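Local coordinates for protein hydroxylacyl-CoA dehydrogenase (Streptomyces coelicolor, PDB 5BKA) that probably takes part in the biosynthesis of the benzoisochromanequinone polyketide actinorhodin, as a noncanonical member of the NTF2-like superfamily with a SnoaL-like domain, at residues Ala12-Phe17 against Asp121-Gly126; Ser16-Gln21 against Ile93-Tyr98. All coordinates share one frame; numbering follows the deposited sequence.

Contact 1. Residues Ala12-Phe17 against Asp121-Gly126; sequences AEVLSF and DVLVRG
In the SnoaL-like, NTF2-type fold the N-terminal helix 10-26 lies across the curved mixed sheet, and here Glu13, Val14 and Phe17 of its first turns meet Leu123 near the end of strand 112-124 and Arg125 just beyond it. The backbones stay well apart, 8.9 Å between Val14 CA and Leu123 CA, and the side chains bridge the gap. Leu123 reaches toward the helix and divides its two methyls. CD1 rests against Val14, 4.0 Å from CG1, while CD2 approaches the Phe17 ring obliquely, 3.7 Å from CE2. Phe17 has CG anti to the backbone N (chi1 177°), which carries its ring out toward the strand.

Beside this apolar patch Arg125 closes the contact with a salt bridge. Its guanidinium meets the Glu13 carboxylate end-on, NH1 to OE2 at 2.9 Å and NH2 to OE1 at 3.1 Å, each nitrogen taking one oxygen on its syn side. The two planes are only 27° apart, and the second bond is close to straight (166°). Glu13 reaches across with an extended chain, whereas Arg125 is bent at chi2 and chi3, turning its end back toward the helix. NH1 also bonds to Gly129 O, in the loop that follows. With an alanine here in place of Glu13 the guanidinium would probably lack this countercharge, its NH1 bond to Gly129 O remaining to restrain its rotation. The paired bonds thus fix the guanidinium's rotation and tie the exposed start of the loop after the strand to the helix, alongside the buried packing of Leu123.

Contact 2. Residues Ser16-Gln21 against Ile93-Tyr98; sequences SFYGHQ and ITATSY
Between residues 16-21 of helix 10-26 and residues 93-98 of strand 93-105 the nearest CA atoms, of Tyr18 and Ser97, are 10.2 Å apart, and a single long side chain, Tyr18, spans the interval. Its CG stands anti to the carbonyl carbon (chi1 -76°), and the ring extends from the helix toward the sheet, where Ala95 and Ser97, two residues apart on the strand, both point toward it. Ala95 CB sits at the ring's edge, near its plane, and is 3.2 Å from the phenol OH. Ser97 OG comes up obliquely to the ring, 3.8 Å from CE2.

A water joins the two hydroxyls, 3.0 Å from Tyr18 OH and 2.6 Å from Ser97 OG, so the polar link between Tyr18 and Ser97 runs through water. Ser97 OG is also hydrogen-bonded to Thr83 OG1 of the neighbouring strand 74-87, and Phe80 of that strand meets the Tyr18 ring edge-to-face.

All three touching residues are buried, in the concave side of the sheet that forms the interior of NTF2-like folds. Within this interior the water is one polar partner of each hydroxyl, beside Thr83 OG1 for Ser97 and a weak hydrogen bond between Tyr18 OH and Asp121 OD2, while the small methyl of Ala95 accommodates the end of the tyrosine close to the strand.

Overall arrangement
Contacts 1 and 2 start from overlapping parts of helix 10-26, sharing Ser16 and Phe17, and reach adjacent antiparallel strands of one sheet; their centres are about 6 Å apart. Asp121 links them: its backbone N lies 2.6 Å from Ala95 O, and its OD2 lies 2.6 Å from Tyr18 OH in a probable hydrogen bond. Asp121 OD2 also forms a salt bridge with Arg136. Leu123 CD1 adds packing, 4.1 Å from Tyr18 OH. Burial increases from contact 1, with Arg125 at the surface, to the wholly buried contact 2. Both contacts lie near a subunit interface, where Tyr11 of the second subunit packs against Ser16.

Contact 1. Residues Ala12-Phe17 against Asp121-Gly126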
loop_
_atom_site.group_PDB
_atom_site.type_symbol
_atom_site.label_atom_id
_atom_site.label_comp_id
_atom_site.label_asym_id
_atom_site.label_seq_id
_atom_site.Cartn_x
_atom_site.Cartn_y
_atom_site.Cartn_z
ATOM N N ALA B 12 -9.073 -6.336 7.680
ATOM C CA ALA B 12 -8.875 -4.922 7.981
ATOM C C ALA B 12 -8.152 -4.733 9.308
ATOM O O ALA B 12 -7.353 -3.802 9.463
ATOM C CB ALA B 12 -10.219 -4.195 7.991
ATOM N N GLU B 13 -8.427 -5.604 10.283
ATOM C CA GLU B 13 -7.762 -5.504 11.579
ATOM C C GLU B 13 -6.261 -5.745 11.459
ATOM O O GLU B 13 -5.463 -5.085 12.137
ATOM C CB GLU B 13 -8.390 -6.495 12.559
ATOM C CG GLU B 13 -7.923 -6.340 13.996
ATOM C CD GLU B 13 -8.364 -7.495 14.876
ATOM O OE1 GLU B 13 -9.037 -8.413 14.361
ATOM O OE2 GLU B 13 -8.039 -7.485 16.083
ATOM N N VAL B 14 -5.855 -6.690 10.607
ATOM C CA VAL B 14 -4.431 -6.953 10.424
ATOM C C VAL B 14 -3.758 -5.789 9.704
ATOM O O VAL B 14 -2.653 -5.372 10.070
ATOM C CB VAL B 14 -4.222 -8.286 9.681
ATOM C CG1 VAL B 14 -2.761 -8.459 9.288
ATOM C CG2 VAL B 14 -4.680 -9.451 10.545
ATOM N N LEU B 15 -4.413 -5.246 8.673
ATOM C CA LEU B 15 -3.865 -4.089 7.970
ATOM C C LEU B 15 -3.679 -2.904 8.910
ATOM O O LEU B 15 -2.647 -2.224 8.867
ATOM C CB LEU B 15 -4.774 -3.703 6.802
ATOM C CG LEU B 15 -4.805 -4.629 5.586
ATOM C CD1 LEU B 15 -5.614 -3.995 4.462
ATOM C CD2 LEU B 15 -3.397 -4.956 5.115
ATOM N N SER B 16 -4.676 -2.636 9.756
ATOM C CA SER B 16 -4.552 -1.573 10.749
ATOM C C SER B 16 -3.416 -1.863 11.722
ATOM O O SER B 16 -2.638 -0.968 12.073
ATOM C CB SER B 16 -5.873 -1.398 11.498
ATOM O OG SER B 16 -5.761 -0.398 12.496
ATOM N N PHE B 17 -3.333 -3.108 12.198
ATOM C CA PHE B 17 -2.224 -3.522 13.054
ATOM C C PHE B 17 -0.883 -3.213 12.398
ATOM O O PHE B 17 0.019 -2.656 13.032
ATOM C CB PHE B 17 -2.350 -5.014 13.372
ATOM C CG PHE B 17 -1.214 -5.566 14.186
ATOM C CD1 PHE B 17 -1.167 -5.372 15.557
ATOM C CD2 PHE B 17 -0.200 -6.292 13.581
ATOM C CE1 PHE B 17 -0.125 -5.885 16.308
ATOM C CE2 PHE B 17 0.844 -6.806 14.327
ATOM C CZ PHE B 17 0.882 -6.603 15.693
ATOM N N ASP B 121 4.666 -13.785 8.939
ATOM C CA ASP B 121 4.256 -13.441 10.290
ATOM C C ASP B 121 3.383 -14.536 10.885
ATOM O O ASP B 121 2.642 -15.217 10.169
ATOM C CB ASP B 121 3.486 -12.117 10.315
ATOM C CG ASP B 121 4.397 -10.906 10.284
ATOM O OD1 ASP B 121 5.625 -11.074 10.428
ATOM O OD2 ASP B 121 3.878 -9.782 10.121
ATOM N N VAL B 122 3.476 -14.688 12.204
ATOM C CA VAL B 122 2.564 -15.519 12.978
ATOM C C VAL B 122 1.893 -14.619 14.012
ATOM O O VAL B 122 2.562 -14.097 14.914
ATOM C CB VAL B 122 3.293 -16.694 13.649
ATOM C CG1 VAL B 122 2.311 -17.508 14.487
ATOM C CG2 VAL B 122 3.961 -17.572 12.610
ATOM N N LEU B 123 0.580 -14.437 13.870
ATOM C CA LEU B 123 -0.216 -13.547 14.704
ATOM C C LEU B 123 -1.036 -14.361 15.693
ATOM O O LEU B 123 -1.540 -15.434 15.351
ATOM C CB LEU B 123 -1.124 -12.675 13.843
ATOM C CG LEU B 123 -0.426 -11.587 13.019
ATOM C CD1 LEU B 123 -1.308 -11.113 11.875
ATOM C CD2 LEU B 123 -0.032 -10.424 13.913
ATOM N N VAL B 124 -1.195 -13.839 16.910
ATOM C CA VAL B 124 -2.015 -14.498 17.916
ATOM C C VAL B 124 -2.989 -13.500 18.523
ATOM O O VAL B 124 -2.803 -12.283 18.466
ATOM C CB VAL B 124 -1.177 -15.155 19.038
ATOM C CG1 VAL B 124 -0.314 -16.279 18.493
ATOM C CG2 VAL B 124 -0.333 -14.118 19.765
ATOM N N ARG B 125 -4.049 -14.058 19.113
ATOM C CA ARG B 125 -5.168 -13.282 19.613
ATOM C C ARG B 125 -5.048 -13.236 21.143
ATOM O O ARG B 125 -4.354 -12.359 21.672
ATOM C CB ARG B 125 -6.468 -13.909 19.099
ATOM C CG ARG B 125 -7.775 -13.480 19.720
ATOM C CD ARG B 125 -8.229 -12.151 19.200
ATOM N NE ARG B 125 -8.613 -12.200 17.794
ATOM C CZ ARG B 125 -8.758 -11.112 17.050
ATOM N NH1 ARG B 125 -8.565 -9.929 17.603
ATOM N NH2 ARG B 125 -9.111 -11.192 15.775
ATOM N N GLY B 126 -5.666 -14.149 21.862
ATOM C CA GLY B 126 -5.536 -14.177 23.305
ATOM C C GLY B 126 -6.841 -13.843 24.004
ATOM O O GLY B 126 -7.912 -13.751 23.396
#

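Contact 2. Residues Ser16-Gln21 against Ile93-Tyr98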
loop_
_atom_site.group_PDB
_atom_site.type_symbol
_atom_site.label_atom_id
_atom_site.label_comp_id
_atom_site.label_asym_id
_atom_site.label_seq_id
_atom_site.Cartn_x
_atom_site.Cartn_y
_atom_site.Cartn_z
ATOM N N SER B 16 -4.676 -2.636 9.756
ATOM C CA SER B 16 -4.552 -1.573 10.749
ATOM C C SER B 16 -3.416 -1.863 11.722
ATOM O O SER B 16 -2.638 -0.968 12.073
ATOM C CB SER B 16 -5.873 -1.398 11.498
ATOM O OG SER B 16 -5.761 -0.398 12.496
ATOM N N PHE B 17 -3.333 -3.108 12.198
ATOM C CA PHE B 17 -2.224 -3.522 13.054
ATOM C C PHE B 17 -0.883 -3.213 12.398
ATOM O O PHE B 17 0.019 -2.656 13.032
ATOM C CB PHE B 17 -2.350 -5.014 13.372
ATOM C CG PHE B 17 -1.214 -5.566 14.186
ATOM C CD1 PHE B 17 -1.167 -5.372 15.557
ATOM C CD2 PHE B 17 -0.200 -6.292 13.581
ATOM C CE1 PHE B 17 -0.125 -5.885 16.308
ATOM C CE2 PHE B 17 0.844 -6.806 14.327
ATOM C CZ PHE B 17 0.882 -6.603 15.693
ATOM N N TYR B 18 -0.741 -3.561 11.115
ATOM C CA TYR B 18 0.504 -3.290 10.404
ATOM C C TYR B 18 0.734 -1.792 10.232
ATOM O O TYR B 18 1.878 -1.325 10.288
ATOM C CB TYR B 18 0.493 -3.981 9.041
ATOM C CG TYR B 18 0.736 -5.471 9.096
ATOM C CD1 TYR B 18 1.395 -6.047 10.174
ATOM C CD2 TYR B 18 0.313 -6.300 8.067
ATOM C CE1 TYR B 18 1.619 -7.408 10.226
ATOM C CE2 TYR B 18 0.534 -7.661 8.109
ATOM C CZ TYR B 18 1.187 -8.210 9.191
ATOM O OH TYR B 18 1.409 -9.567 9.237
ATOM N N GLY B 19 -0.337 -1.027 10.010
ATOM C CA GLY B 19 -0.180 0.407 9.819
ATOM C C GLY B 19 0.423 1.092 11.029
ATOM O O GLY B 19 1.380 1.861 10.911
ATOM N N HIS B 20 -0.131 0.819 12.213
ATOM C CA HIS B 20 0.428 1.371 13.443
ATOM C C HIS B 20 1.812 0.802 13.726
ATOM O O HIS B 20 2.714 1.531 14.158
ATOM C CB HIS B 20 -0.512 1.096 14.616
ATOM C CG HIS B 20 -1.768 1.912 14.593
ATOM N ND1 HIS B 20 -1.884 3.118 15.250
ATOM C CD2 HIS B 20 -2.961 1.694 13.993
ATOM C CE1 HIS B 20 -3.095 3.608 15.056
ATOM N NE2 HIS B 20 -3.769 2.763 14.294
ATOM N N GLN B 21 1.995 -0.500 13.494
ATOM C CA GLN B 21 3.255 -1.160 13.827
ATOM C C GLN B 21 4.420 -0.563 13.044
ATOM O O GLN B 21 5.451 -0.202 13.622
ATOM C CB GLN B 21 3.131 -2.662 13.563
ATOM C CG GLN B 21 4.387 -3.471 13.827
ATOM C CD GLN B 21 4.189 -4.950 13.545
ATOM O OE1 GLN B 21 3.751 -5.335 12.462
ATOM N NE2 GLN B 21 4.506 -5.788 14.526
ATOM N N ILE B 93 -2.713 -16.942 13.325
ATOM C CA ILE B 93 -2.953 -16.384 12.000
ATOM C C ILE B 93 -1.611 -16.296 11.294
ATOM O O ILE B 93 -0.690 -15.621 11.773
ATOM C CB ILE B 93 -3.631 -15.010 12.073
ATOM C CG1 ILE B 93 -4.952 -15.112 12.846
ATOM C CG2 ILE B 93 -3.871 -14.457 10.672
ATOM C CD1 ILE B 93 -5.921 -16.130 12.279
ATOM N N THR B 94 -1.492 -16.996 10.169
ATOM C CA THR B 94 -0.292 -16.950 9.346
ATOM C C THR B 94 -0.441 -15.744 8.421
ATOM O O THR B 94 -1.452 -15.626 7.721
ATOM C CB THR B 94 -0.194 -18.219 8.502
ATOM O OG1 THR B 94 -1.518 -18.563 8.047
ATOM C CG2 THR B 94 0.208 -19.375 9.432
ATOM N N ALA B 95 0.535 -14.847 8.403
ATOM C CA ALA B 95 0.448 -13.723 7.480
ATOM C C ALA B 95 1.691 -13.656 6.605
ATOM O O ALA B 95 2.816 -13.788 7.099
ATOM C CB ALA B 95 0.251 -12.401 8.224
ATOM N N THR B 96 1.478 -13.462 5.305
ATOM C CA THR B 96 2.560 -13.253 4.351
ATOM C C THR B 96 2.287 -11.971 3.580
ATOM O O THR B 96 1.220 -11.824 2.975
ATOM C CB THR B 96 2.692 -14.434 3.384
ATOM O OG1 THR B 96 2.959 -15.633 4.120
ATOM C CG2 THR B 96 3.830 -14.188 2.401
ATOM N N SER B 97 3.246 -11.050 3.598
ATOM C CA SER B 97 3.101 -9.760 2.941
ATOM C C SER B 97 4.358 -9.429 2.152
ATOM O O SER B 97 5.460 -9.866 2.493
ATOM C CB SER B 97 2.824 -8.636 3.951
ATOM O OG SER B 97 1.736 -8.964 4.794
ATOM N N TYR B 98 4.175 -8.657 1.087
ATOM C CA TYR B 98 5.297 -8.012 0.427
ATOM C C TYR B 98 5.756 -6.832 1.269
ATOM O O TYR B 98 4.954 -6.172 1.936
ATOM C CB TYR B 98 4.911 -7.516 -0.969
ATOM C CG TYR B 98 4.526 -8.586 -1.968
ATOM C CD1 TYR B 98 4.714 -9.934 -1.694
ATOM C CD2 TYR B 98 3.970 -8.240 -3.192
ATOM C CE1 TYR B 98 4.359 -10.906 -2.614
ATOM C CE2 TYR B 98 3.611 -9.198 -4.113
ATOM C CZ TYR B 98 3.808 -10.529 -3.823
ATOM O OH TYR B 98 3.449 -11.480 -4.747
HETATM O O HOH W 1 2.647 -10.547 6.675
#